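PDB 3MDN: glutamine aminotransferase class-II domain protein from Ruegeria pomeroyi, which belongs to the class-II glutamine amidotransferase family and probably hydrolyses the side-chain amide of glutamine to release ammonia. Local coordinates for the interface of chains A and B. Residues are numbered along the deposited sequence; one frame, centred on the assembly and turned at random. Chains: chain A/B, Glutamine aminotransferase class-II domain protein.

The interface of chains A and B. Residues chain A 59-62, 71, 75; chain B 59-62, 71, 75.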
ATOM      1  N   LEU A  59     -16.442   5.145   4.094  1.00 30.11           N
ATOM      2  CA  LEU A  59     -15.575   5.763   3.097  1.00 32.07           C
ATOM      3  C   LEU A  59     -14.327   4.886   2.822  1.00 32.39           C
ATOM      4  O   LEU A  59     -13.540   4.643   3.721  1.00 32.97           O
ATOM      5  CB  LEU A  59     -15.179   7.177   3.567  1.00 32.24           C
ATOM      6  CG  LEU A  59     -14.276   7.956   2.610  1.00 35.68           C
ATOM      7  CD1 LEU A  59     -14.992   8.206   1.232  1.00 34.95           C
ATOM      8  CD2 LEU A  59     -13.760   9.253   3.227  1.00 34.21           C
ATOM      9  N   TYR A  60     -14.181   4.379   1.603  1.00 32.63           N
ATOM     10  CA  TYR A  60     -13.039   3.563   1.240  1.00 33.19           C
ATOM     11  C   TYR A  60     -12.312   4.303   0.153  1.00 34.99           C
ATOM     12  O   TYR A  60     -12.906   4.600  -0.907  1.00 33.83           O
ATOM     13  CB  TYR A  60     -13.468   2.182   0.710  1.00 32.77           C
ATOM     14  CG  TYR A  60     -12.305   1.252   0.348  1.00 31.87           C
ATOM     15  CD1 TYR A  60     -11.427   1.560  -0.696  1.00 32.29           C
ATOM     16  CD2 TYR A  60     -12.080   0.077   1.058  1.00 32.28           C
ATOM     17  CE1 TYR A  60     -10.360   0.727  -1.026  1.00 32.28           C
ATOM     18  CE2 TYR A  60     -11.012  -0.778   0.740  1.00 33.74           C
ATOM     19  CZ  TYR A  60     -10.150  -0.443  -0.300  1.00 35.10           C
ATOM     20  OH  TYR A  60      -9.094  -1.292  -0.617  1.00 36.46           O
ATOM     21  N   ARG A  61     -11.043   4.613   0.410  1.00 36.23           N
ATOM     22  CA  ARG A  61     -10.196   5.232  -0.600  1.00 39.44           C
ATOM     23  C   ARG A  61      -8.713   4.849  -0.499  1.00 40.81           C
ATOM     24  O   ARG A  61      -8.159   4.663   0.593  1.00 40.47           O
ATOM     25  CB  ARG A  61     -10.379   6.744  -0.637  1.00 39.89           C
ATOM     26  CG  ARG A  61     -10.115   7.415   0.656  1.00 42.96           C
ATOM     27  CD  ARG A  61     -10.629   8.871   0.656  1.00 47.04           C
ATOM     28  NE  ARG A  61     -10.049   9.483   1.843  1.00 51.36           N
ATOM     29  CZ  ARG A  61      -9.940  10.780   2.093  1.00 52.11           C
ATOM     30  NH1 ARG A  61     -10.398  11.688   1.241  1.00 51.69           N
ATOM     31  NH2 ARG A  61      -9.363  11.151   3.231  1.00 53.24           N
ATOM     32  N   ASP A  62      -8.089   4.736  -1.662  1.00 42.40           N
ATOM     33  CA  ASP A  62      -6.754   4.205  -1.771  1.00 44.66           C
ATOM     34  C   ASP A  62      -6.124   4.740  -3.043  1.00 45.91           C
ATOM     35  O   ASP A  62      -6.833   5.188  -3.961  1.00 46.00           O
ATOM     36  CB  ASP A  62      -6.839   2.685  -1.856  1.00 44.64           C
ATOM     37  CG  ASP A  62      -5.696   1.993  -1.137  1.00 46.46           C
ATOM     38  OD1 ASP A  62      -4.721   2.687  -0.755  1.00 48.58           O
ATOM     39  OD2 ASP A  62      -5.777   0.752  -0.954  1.00 45.75           O
ATOM     40  N   ASN A  71      -9.053  -5.893  -2.261  1.00 32.23           N
ATOM     41  CA  ASN A  71      -9.915  -5.530  -1.148  1.00 31.36           C
ATOM     42  C   ASN A  71     -11.091  -4.664  -1.641  1.00 32.14           C
ATOM     43  O   ASN A  71     -12.267  -4.891  -1.295  1.00 31.76           O
ATOM     44  CB  ASN A  71      -9.102  -4.790  -0.074  1.00 30.51           C
ATOM     45  CG  ASN A  71      -8.093  -5.699   0.642  1.00 28.77           C
ATOM     46  OD1 ASN A  71      -8.341  -6.883   0.830  1.00 24.53           O
ATOM     47  ND2 ASN A  71      -6.957  -5.132   1.051  1.00 24.83           N
ATOM     48  N   VAL A  75     -15.050  -5.534  -1.350  1.00 26.12           N
ATOM     49  CA  VAL A  75     -16.052  -4.597  -0.860  1.00 27.01           C
ATOM     50  C   VAL A  75     -17.167  -4.329  -1.916  1.00 27.07           C
ATOM     51  O   VAL A  75     -18.367  -4.412  -1.606  1.00 27.17           O
ATOM     52  CB  VAL A  75     -15.420  -3.263  -0.403  1.00 26.65           C
ATOM     53  CG1 VAL A  75     -16.497  -2.181  -0.224  1.00 27.96           C
ATOM     54  CG2 VAL A  75     -14.604  -3.449   0.871  1.00 27.35           C
TER
ATOM     55  N   LEU B  59     -13.676 -11.067   1.545  1.00 28.80           N
ATOM     56  CA  LEU B  59     -12.364 -11.262   2.083  1.00 29.78           C
ATOM     57  C   LEU B  59     -11.574  -9.921   2.012  1.00 30.36           C
ATOM     58  O   LEU B  59     -11.384  -9.371   0.935  1.00 29.72           O
ATOM     59  CB  LEU B  59     -11.676 -12.388   1.305  1.00 30.07           C
ATOM     60  CG  LEU B  59     -10.234 -12.685   1.749  1.00 32.48           C
ATOM     61  CD1 LEU B  59     -10.252 -13.126   3.212  1.00 32.30           C
ATOM     62  CD2 LEU B  59      -9.563 -13.737   0.872  1.00 32.35           C
ATOM     63  N   TYR B  60     -11.195  -9.374   3.167  1.00 30.19           N
ATOM     64  CA  TYR B  60     -10.368  -8.171   3.229  1.00 31.89           C
ATOM     65  C   TYR B  60      -9.095  -8.554   3.950  1.00 34.15           C
ATOM     66  O   TYR B  60      -9.152  -9.029   5.101  1.00 34.93           O
ATOM     67  CB  TYR B  60     -11.055  -7.065   4.025  1.00 30.35           C
ATOM     68  CG  TYR B  60     -10.315  -5.752   4.020  1.00 32.56           C
ATOM     69  CD1 TYR B  60      -9.149  -5.566   4.775  1.00 31.52           C
ATOM     70  CD2 TYR B  60     -10.776  -4.680   3.244  1.00 31.78           C
ATOM     71  CE1 TYR B  60      -8.458  -4.341   4.742  1.00 33.25           C
ATOM     72  CE2 TYR B  60     -10.113  -3.469   3.216  1.00 32.30           C
ATOM     73  CZ  TYR B  60      -8.951  -3.293   3.951  1.00 32.92           C
ATOM     74  OH  TYR B  60      -8.314  -2.061   3.913  1.00 30.18           O
ATOM     75  N   ARG B  61      -7.940  -8.363   3.314  1.00 36.25           N
ATOM     76  CA  ARG B  61      -6.682  -8.595   4.038  1.00 39.37           C
ATOM     77  C   ARG B  61      -5.572  -7.694   3.560  1.00 40.92           C
ATOM     78  O   ARG B  61      -5.452  -7.412   2.368  1.00 40.54           O
ATOM     79  CB  ARG B  61      -6.248 -10.082   4.012  1.00 39.60           C
ATOM     80  CG  ARG B  61      -6.528 -10.801   2.725  1.00 42.25           C
ATOM     81  CD  ARG B  61      -5.933 -12.196   2.669  1.00 46.26           C
ATOM     82  NE  ARG B  61      -5.888 -12.618   1.272  1.00 50.37           N
ATOM     83  CZ  ARG B  61      -5.591 -13.842   0.835  1.00 52.30           C
ATOM     84  NH1 ARG B  61      -5.292 -14.826   1.684  1.00 51.08           N
ATOM     85  NH2 ARG B  61      -5.597 -14.070  -0.476  1.00 51.04           N
ATOM     86  N   ASP B  62      -4.775  -7.207   4.508  1.00 43.66           N
ATOM     87  CA  ASP B  62      -3.641  -6.365   4.159  1.00 46.19           C
ATOM     88  C   ASP B  62      -2.510  -6.450   5.157  1.00 47.66           C
ATOM     89  O   ASP B  62      -2.704  -6.874   6.303  1.00 47.46           O
ATOM     90  CB  ASP B  62      -4.068  -4.918   3.953  1.00 46.59           C
ATOM     91  CG  ASP B  62      -3.380  -4.289   2.761  1.00 47.54           C
ATOM     92  OD1 ASP B  62      -2.208  -4.642   2.510  1.00 48.69           O
ATOM     93  OD2 ASP B  62      -4.017  -3.462   2.073  1.00 47.72           O
ATOM     94  N   ASN B  71      -9.322   2.270   5.749  1.00 28.96           N
ATOM     95  CA  ASN B  71     -10.267   1.464   5.017  1.00 28.28           C
ATOM     96  C   ASN B  71     -10.821   0.296   5.827  1.00 28.54           C
ATOM     97  O   ASN B  71     -12.049   0.092   5.870  1.00 28.33           O
ATOM     98  CB  ASN B  71      -9.686   1.020   3.683  1.00 27.70           C
ATOM     99  CG  ASN B  71      -9.402   2.193   2.767  1.00 27.72           C
ATOM    100  OD1 ASN B  71     -10.096   3.211   2.802  1.00 24.32           O
ATOM    101  ND2 ASN B  71      -8.375   2.060   1.943  1.00 27.79           N
ATOM    102  N   VAL B  75     -14.670  -0.319   6.912  1.00 25.37           N
ATOM    103  CA  VAL B  75     -15.336  -1.575   6.675  1.00 25.02           C
ATOM    104  C   VAL B  75     -15.853  -2.221   7.977  1.00 24.82           C
ATOM    105  O   VAL B  75     -17.008  -2.686   8.027  1.00 24.98           O
ATOM    106  CB  VAL B  75     -14.418  -2.513   5.860  1.00 25.14           C
ATOM    107  CG1 VAL B  75     -14.924  -3.963   5.854  1.00 25.33           C
ATOM    108  CG2 VAL B  75     -14.251  -1.962   4.441  1.00 24.58           C
TER
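Two-fold symmetry pairs a strand and a helix of one chain with the helix and strand of its copy, so each contact occurs twice. The pairing may or may not be the biological one.

The side-chain amide of B:Asn71 hydrogen-bonds both backbone polar groups of A:Arg61. Its carbonyl OD1 accepts from A:Arg61 N at 2.9 Å, with 154° at the hydrogen. Its ND2 donates to the carbonyl A:Arg61 O at 2.9 Å. That acceptor lies in the amide plane, whereas ND2 stands well above the plane of the backbone carbonyl. A:Asn71 grips B:Arg61 likewise, with ND2 3.0 Å from B:Arg61 O. Two bonds per amide fix its flip. A:Leu59 CD2 lies over one face of the A:Arg61 guanidinium, toward its rim.

The B:Asn71 amide, its CG anti to the carbonyl carbon, stacks flat over the A:Tyr60 ring, the planes 7° apart and CG 3.8 Å from the ring centroid. With CG anti to the backbone N (chi1 -178°), the A:Tyr60 ring presents a face to the amide.

Apolar contacts close the two-fold centre. The tyrosines meet tip to tip, CE2 of A:Tyr60 lying 3.8 Å from CE2 of B:Tyr60, at the edge of the latter ring. The valines also meet tip to tip, A:Val75 CG2 to B:Val75 CG2 at 3.9 Å.

A:Asp62 OD2 and B:Asp62 OD2 stand 5.5 Å apart, which may raise their pKa.

The patch joins strand 58-62 of each chain to helix 70-78 of the other.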